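PDB 6S8T: erythrocyte membrane protein 1 from Plasmodium falciparum, which probably binds the host receptor ICAM-1 through its DBLbeta domain, the part crystallised here, in the adhesion of infected red blood cells. Local coordinates for residues 32-37 with 233-238; 135-140 with 216-221. One frame throughout, in Å; residues are numbered along the deposited sequence.

Contact 1. Residues 32-37 with 233-238; sequences SKRGLA and DKYKGD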
loop_
_atom_site.group_PDB
_atom_site.type_symbol
_atom_site.label_atom_id
_atom_site.label_comp_id
_atom_site.label_asym_id
_atom_site.label_seq_id
_atom_site.Cartn_x
_atom_site.Cartn_y
_atom_site.Cartn_z
ATOM N N SER A 32 3.010 8.129 -25.148
ATOM C CA SER A 32 2.911 9.099 -26.236
ATOM C C SER A 32 3.130 8.441 -27.590
ATOM O O SER A 32 2.513 8.835 -28.586
ATOM C CB SER A 32 3.922 10.230 -26.037
ATOM O OG SER A 32 3.598 11.025 -24.910
ATOM N N LYS A 33 4.014 7.442 -27.651
ATOM C CA LYS A 33 4.254 6.736 -28.903
ATOM C C LYS A 33 3.054 5.902 -29.332
ATOM O O LYS A 33 2.984 5.493 -30.495
ATOM C CB LYS A 33 5.489 5.842 -28.776
ATOM C CG LYS A 33 6.773 6.593 -28.471
ATOM C CD LYS A 33 7.930 5.634 -28.231
ATOM C CE LYS A 33 9.194 6.385 -27.847
ATOM N NZ LYS A 33 10.314 5.465 -27.506
ATOM N N ARG A 34 2.120 5.647 -28.427
ATOM C CA ARG A 34 0.920 4.870 -28.717
ATOM C C ARG A 34 -0.289 5.804 -28.643
ATOM O O ARG A 34 -0.233 6.883 -29.242
ATOM C CB ARG A 34 0.866 3.663 -27.788
ATOM C CG ARG A 34 1.958 2.642 -28.063
ATOM C CD ARG A 34 2.031 1.576 -26.985
ATOM N NE ARG A 34 2.288 2.146 -25.666
ATOM C CZ ARG A 34 2.898 1.494 -24.681
ATOM N NH1 ARG A 34 3.089 2.083 -23.506
ATOM N NH2 ARG A 34 3.326 0.255 -24.875
ATOM N N GLY A 35 -1.363 5.452 -27.942
ATOM C CA GLY A 35 -2.563 6.265 -27.966
ATOM C C GLY A 35 -2.886 6.974 -26.667
ATOM O O GLY A 35 -4.038 6.968 -26.228
ATOM N N LEU A 36 -1.878 7.597 -26.051
ATOM C CA LEU A 36 -2.101 8.339 -24.813
ATOM C C LEU A 36 -3.135 9.441 -25.001
ATOM O O LEU A 36 -3.953 9.697 -24.109
ATOM C CB LEU A 36 -0.781 8.928 -24.318
ATOM C CG LEU A 36 -0.819 9.946 -23.177
ATOM C CD1 LEU A 36 -1.213 9.285 -21.872
ATOM C CD2 LEU A 36 0.528 10.637 -23.047
ATOM N N ALA A 37 -3.119 10.104 -26.160
ATOM C CA ALA A 37 -4.048 11.204 -26.395
ATOM C C ALA A 37 -5.477 10.712 -26.578
ATOM O O ALA A 37 -6.423 11.397 -26.174
ATOM C CB ALA A 37 -3.606 12.010 -27.613
ATOM N N ASP A 233 -3.222 -0.062 -35.518
ATOM C CA ASP A 233 -3.458 -0.548 -34.161
ATOM C C ASP A 233 -2.146 -0.451 -33.392
ATOM O O ASP A 233 -1.184 -1.163 -33.701
ATOM C CB ASP A 233 -3.987 -1.983 -34.177
ATOM C CG ASP A 233 -4.454 -2.454 -32.808
ATOM O OD1 ASP A 233 -4.462 -1.643 -31.857
ATOM O OD2 ASP A 233 -4.817 -3.644 -32.685
ATOM N N LYS A 234 -2.109 0.434 -32.395
ATOM C CA LYS A 234 -0.923 0.628 -31.570
ATOM C C LYS A 234 -0.764 -0.436 -30.490
ATOM O O LYS A 234 0.210 -0.378 -29.730
ATOM C CB LYS A 234 -0.964 2.011 -30.912
ATOM C CG LYS A 234 -1.060 3.179 -31.883
ATOM C CD LYS A 234 0.276 3.469 -32.547
ATOM C CE LYS A 234 0.210 4.743 -33.378
ATOM N NZ LYS A 234 -0.232 5.913 -32.563
ATOM N N TYR A 235 -1.681 -1.397 -30.401
ATOM C CA TYR A 235 -1.684 -2.393 -29.334
ATOM C C TYR A 235 -1.902 -3.795 -29.891
ATOM O O TYR A 235 -2.599 -4.617 -29.291
ATOM C CB TYR A 235 -2.746 -2.062 -28.288
ATOM C CG TYR A 235 -2.580 -0.694 -27.665
ATOM C CD1 TYR A 235 -1.817 -0.519 -26.516
ATOM C CD2 TYR A 235 -3.190 0.424 -28.224
ATOM C CE1 TYR A 235 -1.662 0.730 -25.944
ATOM C CE2 TYR A 235 -3.041 1.677 -27.660
ATOM C CZ TYR A 235 -2.276 1.824 -26.522
ATOM O OH TYR A 235 -2.126 3.069 -25.959
ATOM N N LYS A 236 -1.298 -4.091 -31.042
ATOM C CA LYS A 236 -1.445 -5.408 -31.651
ATOM C C LYS A 236 -0.889 -6.491 -30.735
ATOM O O LYS A 236 0.234 -6.385 -30.233
ATOM C CB LYS A 236 -0.736 -5.448 -33.005
ATOM C CG LYS A 236 -1.329 -4.511 -34.045
ATOM C CD LYS A 236 -0.602 -4.624 -35.379
ATOM C CE LYS A 236 -1.198 -3.679 -36.410
ATOM N NZ LYS A 236 -0.547 -3.809 -37.743
ATOM N N GLY A 237 -1.685 -7.537 -30.516
ATOM C CA GLY A 237 -1.269 -8.627 -29.657
ATOM C C GLY A 237 -1.268 -8.316 -28.178
ATOM O O GLY A 237 -0.667 -9.061 -27.400
ATOM N N ASP A 238 -1.934 -7.237 -27.760
ATOM C CA ASP A 238 -1.922 -6.855 -26.352
ATOM C C ASP A 238 -2.717 -7.820 -25.481
ATOM O O ASP A 238 -2.486 -7.874 -24.270
ATOM C CB ASP A 238 -2.464 -5.432 -26.190
ATOM C CG ASP A 238 -1.968 -4.753 -24.923
ATOM O OD1 ASP A 238 -1.012 -5.262 -24.298
ATOM O OD2 ASP A 238 -2.539 -3.705 -24.548
#

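Contact 2. Residues 135-140 with 216-221; sequences GKAIHS and GKIKEE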
loop_
_atom_site.group_PDB
_atom_site.type_symbol
_atom_site.label_atom_id
_atom_site.label_comp_id
_atom_site.label_asym_id
_atom_site.label_seq_id
_atom_site.Cartn_x
_atom_site.Cartn_y
_atom_site.Cartn_z
ATOM N N GLY A 135 -20.451 2.558 -26.542
ATOM C CA GLY A 135 -19.208 2.941 -27.178
ATOM C C GLY A 135 -18.419 4.012 -26.463
ATOM O O GLY A 135 -17.489 4.571 -27.052
ATOM N N LYS A 136 -18.754 4.321 -25.212
ATOM C CA LYS A 136 -18.061 5.340 -24.435
ATOM C C LYS A 136 -17.440 4.742 -23.177
ATOM O O LYS A 136 -17.504 5.323 -22.091
ATOM C CB LYS A 136 -19.005 6.489 -24.081
ATOM C CG LYS A 136 -19.551 7.238 -25.291
ATOM C CD LYS A 136 -20.123 8.595 -24.900
ATOM C CE LYS A 136 -21.636 8.645 -25.066
ATOM N NZ LYS A 136 -22.052 8.588 -26.498
ATOM N N ALA A 137 -16.814 3.570 -23.316
ATOM C CA ALA A 137 -16.220 2.892 -22.169
ATOM C C ALA A 137 -15.024 3.641 -21.602
ATOM O O ALA A 137 -14.689 3.450 -20.429
ATOM C CB ALA A 137 -15.802 1.472 -22.552
ATOM N N ILE A 138 -14.372 4.480 -22.409
ATOM C CA ILE A 138 -13.258 5.281 -21.910
ATOM C C ILE A 138 -13.734 6.232 -20.820
ATOM O O ILE A 138 -13.076 6.396 -19.785
ATOM C CB ILE A 138 -12.588 6.034 -23.075
ATOM C CG1 ILE A 138 -11.724 5.077 -23.889
ATOM C CG2 ILE A 138 -11.744 7.188 -22.566
ATOM C CD1 ILE A 138 -10.624 4.451 -23.077
ATOM N N HIS A 139 -14.894 6.851 -21.025
ATOM C CA HIS A 139 -15.408 7.851 -20.098
ATOM C C HIS A 139 -16.226 7.247 -18.965
ATOM O O HIS A 139 -16.197 7.772 -17.846
ATOM C CB HIS A 139 -16.258 8.872 -20.859
ATOM C CG HIS A 139 -15.569 9.460 -22.052
ATOM N ND1 HIS A 139 -14.614 10.449 -21.947
ATOM C CD2 HIS A 139 -15.691 9.194 -23.373
ATOM C CE1 HIS A 139 -14.183 10.771 -23.154
ATOM N NE2 HIS A 139 -14.820 10.023 -24.037
ATOM N N SER A 140 -16.957 6.161 -19.226
ATOM C CA SER A 140 -17.751 5.539 -18.173
ATOM C C SER A 140 -16.873 4.871 -17.122
ATOM O O SER A 140 -17.239 4.839 -15.941
ATOM C CB SER A 140 -18.724 4.525 -18.776
ATOM O OG SER A 140 -19.635 5.153 -19.663
ATOM N N GLY A 216 -11.002 -4.849 -23.444
ATOM C CA GLY A 216 -11.131 -5.461 -24.755
ATOM C C GLY A 216 -11.969 -4.616 -25.695
ATOM O O GLY A 216 -11.611 -4.420 -26.860
ATOM N N LYS A 217 -13.093 -4.094 -25.198
ATOM C CA LYS A 217 -13.891 -3.159 -25.982
ATOM C C LYS A 217 -13.158 -1.844 -26.198
ATOM O O LYS A 217 -13.346 -1.194 -27.234
ATOM C CB LYS A 217 -15.234 -2.904 -25.296
ATOM C CG LYS A 217 -16.309 -3.929 -25.609
ATOM C CD LYS A 217 -16.707 -3.875 -27.075
ATOM C CE LYS A 217 -17.963 -4.692 -27.332
ATOM N NZ LYS A 217 -17.831 -6.081 -26.814
ATOM N N ILE A 218 -12.331 -1.434 -25.237
ATOM C CA ILE A 218 -11.575 -0.194 -25.386
ATOM C C ILE A 218 -10.576 -0.310 -26.529
ATOM O O ILE A 218 -10.381 0.639 -27.299
ATOM C CB ILE A 218 -10.888 0.169 -24.057
ATOM C CG1 ILE A 218 -11.922 0.654 -23.039
ATOM C CG2 ILE A 218 -9.793 1.205 -24.280
ATOM C CD1 ILE A 218 -11.329 1.021 -21.688
ATOM N N LYS A 219 -9.938 -1.477 -26.669
ATOM C CA LYS A 219 -8.983 -1.675 -27.757
ATOM C C LYS A 219 -9.654 -1.504 -29.115
ATOM O O LYS A 219 -9.050 -0.971 -30.051
ATOM C CB LYS A 219 -8.334 -3.056 -27.647
ATOM C CG LYS A 219 -7.323 -3.351 -28.744
ATOM C CD LYS A 219 -6.799 -4.778 -28.675
ATOM C CE LYS A 219 -5.869 -5.065 -29.851
ATOM N NZ LYS A 219 -5.387 -6.475 -29.878
ATOM N N GLU A 220 -10.908 -1.940 -29.237
ATOM C CA GLU A 220 -11.664 -1.737 -30.466
ATOM C C GLU A 220 -12.305 -0.356 -30.531
ATOM O O GLU A 220 -12.544 0.151 -31.632
ATOM C CB GLU A 220 -12.739 -2.820 -30.604
ATOM C CG GLU A 220 -13.291 -2.994 -32.012
ATOM C CD GLU A 220 -12.311 -3.678 -32.951
ATOM O OE1 GLU A 220 -11.301 -4.231 -32.463
ATOM O OE2 GLU A 220 -12.552 -3.665 -34.179
ATOM N N GLU A 221 -12.573 0.265 -29.380
ATOM C CA GLU A 221 -13.185 1.592 -29.367
ATOM C C GLU A 221 -12.260 2.630 -29.996
ATOM O O GLU A 221 -12.670 3.391 -30.881
ATOM C CB GLU A 221 -13.547 1.987 -27.933
ATOM C CG GLU A 221 -14.155 3.376 -27.780
ATOM C CD GLU A 221 -14.499 3.707 -26.333
ATOM O OE1 GLU A 221 -14.473 2.786 -25.488
ATOM O OE2 GLU A 221 -14.791 4.885 -26.035
#

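Contact 1. Residues 32-37 with 233-238
Arg34 and Lys234 both carry CG beside the backbone N and anti to the carbonyl carbon, which in Arg34 (chi1 -68°) sets CG 3.9 Å from Lys234 O. Their CA atoms are 5.4 Å apart and their CB atoms 4.0 Å. In Lys234 the bend at chi2 lays CD against Lys33 O and Arg34 CA, and a second bend at chi4 turns NZ to Arg34 O, 3.5 Å away, in a weak hydrogen bond.

Tyr235 makes the firmer polar link. Its buried ring reaches across so that OH accepts the backbone N-H of Gly35, at 3.2 Å from Gly35 N and with an angle of 156° at the hydrogen. The same OH lies 3.6 Å from Arg34 CB and is also hydrogen-bonded to Asp251 of helix 246-268. Arg34 runs across the tyrosine at about a right angle, CD 3.9 Å from Tyr235 CE1; its guanidinium plane is only 19° from the ring plane, and NH1 forms a salt bridge with that same Asp251. One carboxylate thus ties both side chains to the helix.

The ring is launched from an ordered turn: Asp233 OD1 takes the Tyr235 N-H from above the carboxylate plane, at 3.1 Å from Tyr235 N. The 233-238 loop combines two classical motifs, this Asx turn and a type II beta turn from Tyr235 to Asp238, closed by Asp238 N to Tyr235 O.

Contact 2. Residues 135-140 with 216-221
Glu221, Ile138 and Ile218 join the start of helix 137-163 to the end of helix 202-221, a helix-to-helix contact within the largely helical Duffy-binding-like fold. Glu221 lies at the last residue of its helix and has the greatest area buried here. Its CG stands anti to the backbone N (chi1 178°) and the chain stays extended beyond it, carrying the carboxylate across to the first turn of the other helix. There OE1 accepts a weak hydrogen bond from Ala137 N, bent to 123° at the hydrogen, and also lies 3.5 Å from Ala137 CB. The N-terminus of helix 137-163 would be expected to favour a negative charge at this place, while the C-terminal end of helix 202-221 would work against it.

Beside the carboxylate the contact turns apolar. Ile138 CG1 lies 3.7 Å from Glu221 OE2, while its CD1 reaches onward to Ile218, touching CG2 at 3.6 Å and CD1 at 3.8 Å. The two isoleucines cross at about a right angle, and Ile218 CG1 lies 4.0 Å from Ala137 CB. Trp252 and Leu248 of helix 246-268 pack against Ile138 and Ile218 respectively, extending this apolar patch to a third helix.

Lys136 occupies the N-cap position of helix 137-163, and its carbonyl O receives both Ser140 N and Ser140 OG. Just before it, two acceptors that would be expected to repel, perhaps raising the carboxylate's pKa, approach without a hydrogen bond: Gly135 O lies 2.9 Å from Glu221 OE2.

How the contacts relate
The two contacts lie on the same side of the chain's centre, with their own centres about 14 Å apart. Along the chain the order is 32-37, 135-140, 216-221, 233-238, so contact 1 encloses contact 2. Helix 202-221 ends in contact 2, and the chain continues through a partly unmodelled loop into contact 1. Lys219 of contact 2 reaches contact 1, its NZ making a weak hydrogen bond to Tyr235 O and its CE packing 3.3 Å from Asp233 OD2. Helix 246-268 packs against both contacts, bringing the region after helix 16-32 together with helices 137-163, 202-221 and 246-268 of the Duffy binding domain at one end of the molecule.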